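Local atomic coordinates of monovalent Na+/H+ antiporter subunit D (Dietzia sp. DQ12-45-1b, PDB entry 7D3U), a protein that forms one of the membrane subunits of an Mrp complex, a bacterial sodium/proton antiporter, and probably carries ions across the membrane as its complex I-like relatives do. Residues Thr93-Ala101 with Leu342-Arg350; Thr242-Lys251 with His333-Leu342. One frame throughout, in Å; residues are numbered along the deposited sequence.

Contact 1 of 2, residues Thr93-Ala101 with Leu342-Arg350; sequences TCAAFAVAA and LAIGAIEVR. With LMT (dodecyl-beta-D-maltoside), chain J.
The phenyl ring of Phe97 lies over the end of Leu342, whose CD2 methyl sits on one ring face 3.8 Å from the ring centroid and 27° off the normal, a CH-pi contact displaced from the centre toward the CB end. The two side chains overlap head to tail, each directed toward the other's helix. Phe97 can do this because its CG stands anti to the backbone N (chi1 172°), which carries the ring straight out across the gap. The side chain is a knob in a hole formed by Leu342, Gly345, Ala346 and Val349; its far end, CZ, meets the last three. Gly345, lacking a side chain, and the small Ala346 let the ring come down close to the backbone: Phe97 CZ is 3.7 Å from Gly345 C, and Phe97 CE1 is 3.8 Å from Ala346 CB. Both segments belong to membrane helices, 80-101 and 320-350, of the antiporter fold shared with the proton-pumping subunits of complex I. The axes of segments 93-101 and 342-350 are 11° apart in direction and 11.2 Å apart at closest approach, a spacing that a large aromatic can bridge. Helix 528-546 packs against Phe97 too, through Leu530 and Pro533. Toward the C-terminal ends the bridging residue comes from the other helix: Val349 reaches Ala101, its CG2 4.0 Å from Ala101 CB. Beside it, the guanidinium of Arg350 lies loosely near the last carbonyls, with NH1 4.0 Å from Ala101 O. At the opposite end, Thr93 OG1 bonds back to Leu90 O of its own helix, so the hydroxyl is satisfied. The lipid-like chain of dodecyl maltoside runs along the alanines of helix 80-101, with its C9 3.8 Å from Ala96 CB.

Contact 2 of 2, residues Thr242-Lys251 with His333-Leu342; sequences TAMFSGLHTK and HMIVKAALFL
Phe341 packs against helix 239-245, part of a transmembrane helix that is interrupted around Gly247 and resumes as helix 249-263; such a broken helix is a hallmark of antiporter-like subunits of complex I and Mrp. The ring of Phe341 lies across Thr242 and Ser246 with the same side turned to both, CD1 and CE1 at Thr242 and CD2 at Ser246. Thr242 OG1 stands over that face, toward the rim, 3.5 Å from Phe341 CE1, while Ser246 CB approaches Phe341 CD2 obliquely. Ala243, small enough for close backbone approach, fits its CB 3.6 Å from Phe341 CB. Ser246 holds OG between its backbone N and carbonyl carbon (chi1 87°), folding it back to bond Ala243 O, a suitable partner for a buried hydroxyl. At the break, Gly247 leaves room for Met334, whose terminal CE comes 3.6 Å from Lys251 CG. Lys251 kinks early in its chain (chi2 69°) and runs past that methionine, its stem apolar and its amine turned to polar company. Thr250 OG1 takes one bond from NZ; Ser246 O, in the interrupted part of the helix, accepts another nearly in line with its C=O, and Lys251 NZ lies 3.1 Å from His333 NE2.

Overall arrangement
From the N terminus, after two helices and a small two-stranded sheet, the chain forms helix 80-101, whose C-terminal end waits for its partner until helix 320-350 is reached, so contact 1 closes a loop of 240 mostly helical residues. Contact 2 is nested inside it: the broken pair of helices 239-245 and 249-263 meets the middle of helix 320-350, with 81 residues lying between its two segments. That long helix serves both, passing from contact 2 near the centre of the chain to contact 1 farther out, with Leu342 common to the two. Their centres are 12 Å apart, and they also touch directly where Cys94 SG lies 3.4 Å from Ala243 O, tying helix 80-101 to helix 239-245.

Contact 1 of 2, residues Thr93-Ala101 with Leu342-Arg350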
loop_
_atom_site.group_PDB
_atom_site.type_symbol
_atom_site.label_atom_id
_atom_site.label_comp_id
_atom_site.label_asym_id
_atom_site.label_seq_id
_atom_site.Cartn_x
_atom_site.Cartn_y
_atom_site.Cartn_z
ATOM N N THR A 93 -3.506 11.406 14.289
ATOM C CA THR A 93 -4.870 11.732 13.882
ATOM C C THR A 93 -5.666 10.478 13.538
ATOM O O THR A 93 -6.863 10.401 13.836
ATOM C CB THR A 93 -4.865 12.699 12.702
ATOM O OG1 THR A 93 -4.329 12.044 11.547
ATOM C CG2 THR A 93 -4.045 13.931 13.026
ATOM N N CYS A 94 -5.028 9.476 12.933
ATOM C CA CYS A 94 -5.749 8.242 12.646
ATOM C C CYS A 94 -6.079 7.476 13.920
ATOM O O CYS A 94 -7.124 6.824 13.989
ATOM C CB CYS A 94 -4.946 7.371 11.683
ATOM S SG CYS A 94 -4.716 8.105 10.048
ATOM N N ALA A 95 -5.235 7.568 14.949
ATOM C CA ALA A 95 -5.582 6.950 16.224
ATOM C C ALA A 95 -6.718 7.702 16.903
ATOM O O ALA A 95 -7.612 7.086 17.499
ATOM C CB ALA A 95 -4.355 6.890 17.131
ATOM N N ALA A 96 -6.707 9.035 16.822
ATOM C CA ALA A 96 -7.808 9.814 17.378
ATOM C C ALA A 96 -9.106 9.559 16.626
ATOM O O ALA A 96 -10.191 9.707 17.198
ATOM C CB ALA A 96 -7.466 11.301 17.357
ATOM N N PHE A 97 -9.016 9.188 15.350
ATOM C CA PHE A 97 -10.206 8.794 14.607
ATOM C C PHE A 97 -10.660 7.392 14.989
ATOM O O PHE A 97 -11.862 7.136 15.094
ATOM C CB PHE A 97 -9.939 8.872 13.104
ATOM C CG PHE A 97 -11.044 8.303 12.257
ATOM C CD1 PHE A 97 -12.088 9.100 11.834
ATOM C CD2 PHE A 97 -11.021 6.979 11.859
ATOM C CE1 PHE A 97 -13.097 8.583 11.050
ATOM C CE2 PHE A 97 -12.029 6.457 11.078
ATOM C CZ PHE A 97 -13.066 7.261 10.672
ATOM N N ALA A 98 -9.714 6.473 15.184
ATOM C CA ALA A 98 -10.070 5.107 15.543
ATOM C C ALA A 98 -10.681 5.033 16.932
ATOM O O ALA A 98 -11.501 4.148 17.197
ATOM C CB ALA A 98 -8.844 4.203 15.459
ATOM N N VAL A 99 -10.299 5.943 17.828
ATOM C CA VAL A 99 -10.898 5.951 19.159
ATOM C C VAL A 99 -12.381 6.288 19.074
ATOM O O VAL A 99 -13.207 5.702 19.784
ATOM C CB VAL A 99 -10.144 6.925 20.079
ATOM C CG1 VAL A 99 -10.985 7.276 21.291
ATOM C CG2 VAL A 99 -8.838 6.311 20.513
ATOM N N ALA A 100 -12.748 7.220 18.196
ATOM C CA ALA A 100 -14.147 7.602 18.061
ATOM C C ALA A 100 -14.929 6.631 17.189
ATOM O O ALA A 100 -16.126 6.428 17.419
ATOM C CB ALA A 100 -14.252 9.015 17.491
ATOM N N ALA A 101 -14.280 6.027 16.192
ATOM C CA ALA A 101 -14.982 5.151 15.261
ATOM C C ALA A 101 -15.515 3.908 15.960
ATOM O O ALA A 101 -16.670 3.517 15.758
ATOM C CB ALA A 101 -14.057 4.761 14.109
ATOM N N LEU A 342 -10.066 9.589 6.008
ATOM C CA LEU A 342 -10.741 9.874 7.267
ATOM C C LEU A 342 -12.098 10.527 7.066
ATOM O O LEU A 342 -12.973 10.394 7.926
ATOM C CB LEU A 342 -9.870 10.778 8.142
ATOM C CG LEU A 342 -8.616 10.160 8.757
ATOM C CD1 LEU A 342 -7.845 11.203 9.542
ATOM C CD2 LEU A 342 -8.987 8.996 9.641
ATOM N N ALA A 343 -12.291 11.238 5.955
ATOM C CA ALA A 343 -13.600 11.801 5.653
ATOM C C ALA A 343 -14.518 10.748 5.050
ATOM O O ALA A 343 -15.666 10.593 5.478
ATOM C CB ALA A 343 -13.457 12.995 4.711
ATOM N N ILE A 344 -14.026 10.013 4.051
ATOM C CA ILE A 344 -14.800 8.909 3.498
ATOM C C ILE A 344 -14.903 7.776 4.511
ATOM O O ILE A 344 -15.909 7.059 4.553
ATOM C CB ILE A 344 -14.173 8.440 2.173
ATOM C CG1 ILE A 344 -14.315 9.529 1.113
ATOM C CG2 ILE A 344 -14.826 7.163 1.683
ATOM C CD1 ILE A 344 -15.743 9.934 0.853
ATOM N N GLY A 345 -13.888 7.611 5.358
ATOM C CA GLY A 345 -13.958 6.594 6.391
ATOM C C GLY A 345 -14.952 6.924 7.484
ATOM O O GLY A 345 -15.536 6.021 8.088
ATOM N N ALA A 346 -15.158 8.213 7.759
ATOM C CA ALA A 346 -16.155 8.608 8.745
ATOM C C ALA A 346 -17.572 8.392 8.241
ATOM O O ALA A 346 -18.499 8.307 9.050
ATOM C CB ALA A 346 -15.964 10.070 9.139
ATOM N N ILE A 347 -17.759 8.304 6.926
ATOM C CA ILE A 347 -19.072 7.986 6.381
ATOM C C ILE A 347 -19.330 6.489 6.453
ATOM O O ILE A 347 -20.426 6.054 6.819
ATOM C CB ILE A 347 -19.181 8.511 4.940
ATOM C CG1 ILE A 347 -19.151 10.036 4.932
ATOM C CG2 ILE A 347 -20.443 7.997 4.279
ATOM C CD1 ILE A 347 -19.095 10.621 3.551
ATOM N N GLU A 348 -18.324 5.679 6.117
ATOM C CA GLU A 348 -18.474 4.232 6.177
ATOM C C GLU A 348 -18.656 3.724 7.599
ATOM O O GLU A 348 -19.092 2.583 7.784
ATOM C CB GLU A 348 -17.266 3.552 5.538
ATOM C CG GLU A 348 -17.291 3.553 4.024
ATOM C CD GLU A 348 -16.328 2.548 3.429
ATOM O OE1 GLU A 348 -15.642 1.851 4.205
ATOM O OE2 GLU A 348 -16.256 2.453 2.186
ATOM N N VAL A 349 -18.332 4.535 8.604
ATOM C CA VAL A 349 -18.518 4.107 9.984
ATOM C C VAL A 349 -19.960 4.312 10.422
ATOM O O VAL A 349 -20.550 3.449 11.080
ATOM C CB VAL A 349 -17.529 4.848 10.903
ATOM C CG1 VAL A 349 -18.013 4.827 12.339
ATOM C CG2 VAL A 349 -16.149 4.228 10.797
ATOM N N ARG A 350 -20.559 5.442 10.052
ATOM C CA ARG A 350 -21.930 5.734 10.449
ATOM C C ARG A 350 -22.956 5.298 9.415
ATOM O O ARG A 350 -24.072 4.923 9.789
ATOM C CB ARG A 350 -22.094 7.231 10.719
ATOM C CG ARG A 350 -21.371 7.723 11.955
ATOM C CD ARG A 350 -21.463 6.721 13.089
ATOM N NE ARG A 350 -20.973 7.281 14.343
ATOM C CZ ARG A 350 -20.396 6.569 15.303
ATOM N NH1 ARG A 350 -20.232 5.263 15.154
ATOM N NH2 ARG A 350 -19.981 7.164 16.411
HETATM C C1 LMT J . -16.425 7.920 21.984
HETATM C C2 LMT J . -15.826 9.271 22.232
HETATM C C3 LMT J . -14.909 9.794 21.176
HETATM C C4 LMT J . -14.028 10.832 21.818
HETATM C C5 LMT J . -12.849 11.119 20.952
HETATM C C6 LMT J . -11.673 11.569 21.750
HETATM C C7 LMT J . -10.448 11.608 20.886
HETATM C C8 LMT J . -9.297 12.055 21.718
HETATM C C9 LMT J . -8.030 12.270 20.956
HETATM C C10 LMT J . -7.129 13.103 21.822
HETATM C C11 LMT J . -5.838 13.415 21.136
HETATM C C12 LMT J . -6.041 14.260 19.926
#

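Contact 2 of 2, residues Thr242-Lys251 with His333-Leu342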
loop_
_atom_site.group_PDB
_atom_site.type_symbol
_atom_site.label_atom_id
_atom_site.label_comp_id
_atom_site.label_asym_id
_atom_site.label_seq_id
_atom_site.Cartn_x
_atom_site.Cartn_y
_atom_site.Cartn_z
ATOM N N THR A 242 -7.138 1.612 7.181
ATOM C CA THR A 242 -6.707 2.042 5.855
ATOM C C THR A 242 -6.252 3.494 5.861
ATOM O O THR A 242 -5.325 3.853 5.128
ATOM C CB THR A 242 -7.827 1.835 4.833
ATOM O OG1 THR A 242 -7.417 2.360 3.566
ATOM C CG2 THR A 242 -9.098 2.534 5.271
ATOM N N ALA A 243 -6.873 4.335 6.690
ATOM C CA ALA A 243 -6.428 5.719 6.799
ATOM C C ALA A 243 -5.047 5.802 7.430
ATOM O O ALA A 243 -4.229 6.642 7.042
ATOM C CB ALA A 243 -7.437 6.530 7.607
ATOM N N MET A 244 -4.770 4.936 8.406
ATOM C CA MET A 244 -3.443 4.920 9.010
ATOM C C MET A 244 -2.402 4.379 8.040
ATOM O O MET A 244 -1.258 4.845 8.026
ATOM C CB MET A 244 -3.461 4.096 10.296
ATOM C CG MET A 244 -2.116 4.008 10.987
ATOM S SD MET A 244 -2.228 3.164 12.569
ATOM C CE MET A 244 -3.661 3.978 13.263
ATOM N N PHE A 245 -2.779 3.402 7.216
ATOM C CA PHE A 245 -1.822 2.799 6.295
ATOM C C PHE A 245 -1.593 3.654 5.057
ATOM O O PHE A 245 -0.573 3.489 4.378
ATOM C CB PHE A 245 -2.294 1.410 5.865
ATOM C CG PHE A 245 -2.255 0.387 6.958
ATOM C CD1 PHE A 245 -1.876 0.728 8.242
ATOM C CD2 PHE A 245 -2.597 -0.924 6.694
ATOM C CE1 PHE A 245 -1.846 -0.217 9.242
ATOM C CE2 PHE A 245 -2.569 -1.871 7.688
ATOM C CZ PHE A 245 -2.195 -1.516 8.964
ATOM N N SER A 246 -2.526 4.554 4.742
ATOM C CA SER A 246 -2.415 5.355 3.530
ATOM C C SER A 246 -1.178 6.241 3.517
ATOM O O SER A 246 -0.758 6.678 2.440
ATOM C CB SER A 246 -3.660 6.222 3.367
ATOM O OG SER A 246 -3.514 7.443 4.066
ATOM N N GLY A 247 -0.584 6.516 4.672
ATOM C CA GLY A 247 0.544 7.422 4.726
ATOM C C GLY A 247 1.845 6.798 5.179
ATOM O O GLY A 247 2.892 7.448 5.131
ATOM N N LEU A 248 1.803 5.547 5.641
ATOM C CA LEU A 248 2.982 4.904 6.210
ATOM C C LEU A 248 3.715 4.004 5.218
ATOM O O LEU A 248 4.867 4.273 4.873
ATOM C CB LEU A 248 2.583 4.110 7.459
ATOM C CG LEU A 248 1.924 4.957 8.545
ATOM C CD1 LEU A 248 1.762 4.160 9.816
ATOM C CD2 LEU A 248 2.734 6.210 8.807
ATOM N N HIS A 249 3.056 2.956 4.724
ATOM C CA HIS A 249 3.779 1.870 4.065
ATOM C C HIS A 249 4.300 2.291 2.697
ATOM O O HIS A 249 5.515 2.284 2.447
ATOM C CB HIS A 249 2.874 0.644 3.943
ATOM C CG HIS A 249 2.392 0.116 5.257
ATOM N ND1 HIS A 249 3.227 -0.492 6.168
ATOM C CD2 HIS A 249 1.159 0.108 5.814
ATOM C CE1 HIS A 249 2.532 -0.853 7.230
ATOM N NE2 HIS A 249 1.274 -0.500 7.040
ATOM N N THR A 250 3.389 2.647 1.791
ATOM C CA THR A 250 3.804 3.100 0.469
ATOM C C THR A 250 4.735 4.297 0.571
ATOM O O THR A 250 5.667 4.437 -0.225
ATOM C CB THR A 250 2.581 3.446 -0.375
ATOM O OG1 THR A 250 1.825 4.472 0.280
ATOM C CG2 THR A 250 1.706 2.226 -0.562
ATOM N N LYS A 251 4.531 5.148 1.573
ATOM C CA LYS A 251 5.365 6.334 1.703
ATOM C C LYS A 251 6.737 6.007 2.279
ATOM O O LYS A 251 7.721 6.667 1.929
ATOM C CB LYS A 251 4.654 7.380 2.556
ATOM C CG LYS A 251 3.690 8.259 1.767
ATOM C CD LYS A 251 2.472 7.486 1.293
ATOM C CE LYS A 251 1.766 8.210 0.167
ATOM N NZ LYS A 251 0.628 7.416 -0.366
ATOM N N HIS A 333 0.847 14.889 -0.063
ATOM C CA HIS A 333 -0.090 13.863 -0.487
ATOM C C HIS A 333 -0.383 12.874 0.622
ATOM O O HIS A 333 -1.509 12.385 0.713
ATOM C CB HIS A 333 0.434 13.111 -1.703
ATOM C CG HIS A 333 -0.177 11.756 -1.865
ATOM N ND1 HIS A 333 -1.539 11.562 -1.942
ATOM C CD2 HIS A 333 0.383 10.527 -1.939
ATOM C CE1 HIS A 333 -1.790 10.271 -2.064
ATOM N NE2 HIS A 333 -0.641 9.621 -2.068
ATOM N N MET A 334 0.596 12.547 1.466
ATOM C CA MET A 334 0.264 11.623 2.544
ATOM C C MET A 334 -0.706 12.271 3.528
ATOM O O MET A 334 -1.633 11.613 4.018
ATOM C CB MET A 334 1.534 11.119 3.232
ATOM C CG MET A 334 2.197 12.066 4.193
ATOM S SD MET A 334 3.363 11.173 5.238
ATOM C CE MET A 334 4.657 10.800 4.065
ATOM N N ILE A 335 -0.557 13.576 3.763
ATOM C CA ILE A 335 -1.498 14.300 4.615
ATOM C C ILE A 335 -2.882 14.323 3.978
ATOM O O ILE A 335 -3.896 14.074 4.641
ATOM C CB ILE A 335 -0.988 15.725 4.888
ATOM C CG1 ILE A 335 0.064 15.716 5.994
ATOM C CG2 ILE A 335 -2.135 16.641 5.266
ATOM C CD1 ILE A 335 0.595 17.086 6.326
ATOM N N VAL A 336 -2.945 14.628 2.682
ATOM C CA VAL A 336 -4.235 14.750 2.010
ATOM C C VAL A 336 -4.945 13.403 1.959
ATOM O O VAL A 336 -6.125 13.292 2.307
ATOM C CB VAL A 336 -4.053 15.349 0.606
ATOM C CG1 VAL A 336 -5.160 14.888 -0.321
ATOM C CG2 VAL A 336 -4.038 16.848 0.699
ATOM N N LYS A 337 -4.237 12.358 1.525
ATOM C CA LYS A 337 -4.832 11.032 1.468
ATOM C C LYS A 337 -5.239 10.546 2.850
ATOM O O LYS A 337 -6.218 9.805 2.980
ATOM C CB LYS A 337 -3.859 10.050 0.820
ATOM C CG LYS A 337 -4.501 8.755 0.375
ATOM C CD LYS A 337 -5.638 9.018 -0.592
ATOM C CE LYS A 337 -5.122 9.555 -1.911
ATOM N NZ LYS A 337 -6.233 9.889 -2.838
ATOM N N ALA A 338 -4.508 10.946 3.891
ATOM C CA ALA A 338 -4.980 10.681 5.244
ATOM C C ALA A 338 -6.292 11.408 5.507
ATOM O O ALA A 338 -7.260 10.811 5.986
ATOM C CB ALA A 338 -3.918 11.089 6.263
ATOM N N ALA A 339 -6.347 12.702 5.179
ATOM C CA ALA A 339 -7.570 13.474 5.369
ATOM C C ALA A 339 -8.698 13.014 4.459
ATOM O O ALA A 339 -9.853 13.379 4.696
ATOM C CB ALA A 339 -7.301 14.958 5.129
ATOM N N LEU A 340 -8.393 12.232 3.427
ATOM C CA LEU A 340 -9.412 11.752 2.505
ATOM C C LEU A 340 -9.951 10.390 2.917
ATOM O O LEU A 340 -11.143 10.118 2.742
ATOM C CB LEU A 340 -8.842 11.686 1.087
ATOM C CG LEU A 340 -9.748 12.151 -0.051
ATOM C CD1 LEU A 340 -10.604 13.317 0.389
ATOM C CD2 LEU A 340 -8.913 12.532 -1.254
ATOM N N PHE A 341 -9.095 9.527 3.463
ATOM C CA PHE A 341 -9.562 8.262 4.013
ATOM C C PHE A 341 -10.259 8.445 5.353
ATOM O O PHE A 341 -10.967 7.537 5.797
ATOM C CB PHE A 341 -8.396 7.289 4.173
ATOM C CG PHE A 341 -8.076 6.513 2.932
ATOM C CD1 PHE A 341 -8.922 5.519 2.486
ATOM C CD2 PHE A 341 -6.920 6.769 2.221
ATOM C CE1 PHE A 341 -8.624 4.799 1.349
ATOM C CE2 PHE A 341 -6.619 6.052 1.087
ATOM C CZ PHE A 341 -7.471 5.066 0.650
ATOM N N LEU A 342 -10.066 9.589 6.008
ATOM C CA LEU A 342 -10.741 9.874 7.267
ATOM C C LEU A 342 -12.098 10.527 7.066
ATOM O O LEU A 342 -12.973 10.394 7.926
ATOM C CB LEU A 342 -9.870 10.778 8.142
ATOM C CG LEU A 342 -8.616 10.160 8.757
ATOM C CD1 LEU A 342 -7.845 11.203 9.542
ATOM C CD2 LEU A 342 -8.987 8.996 9.641
#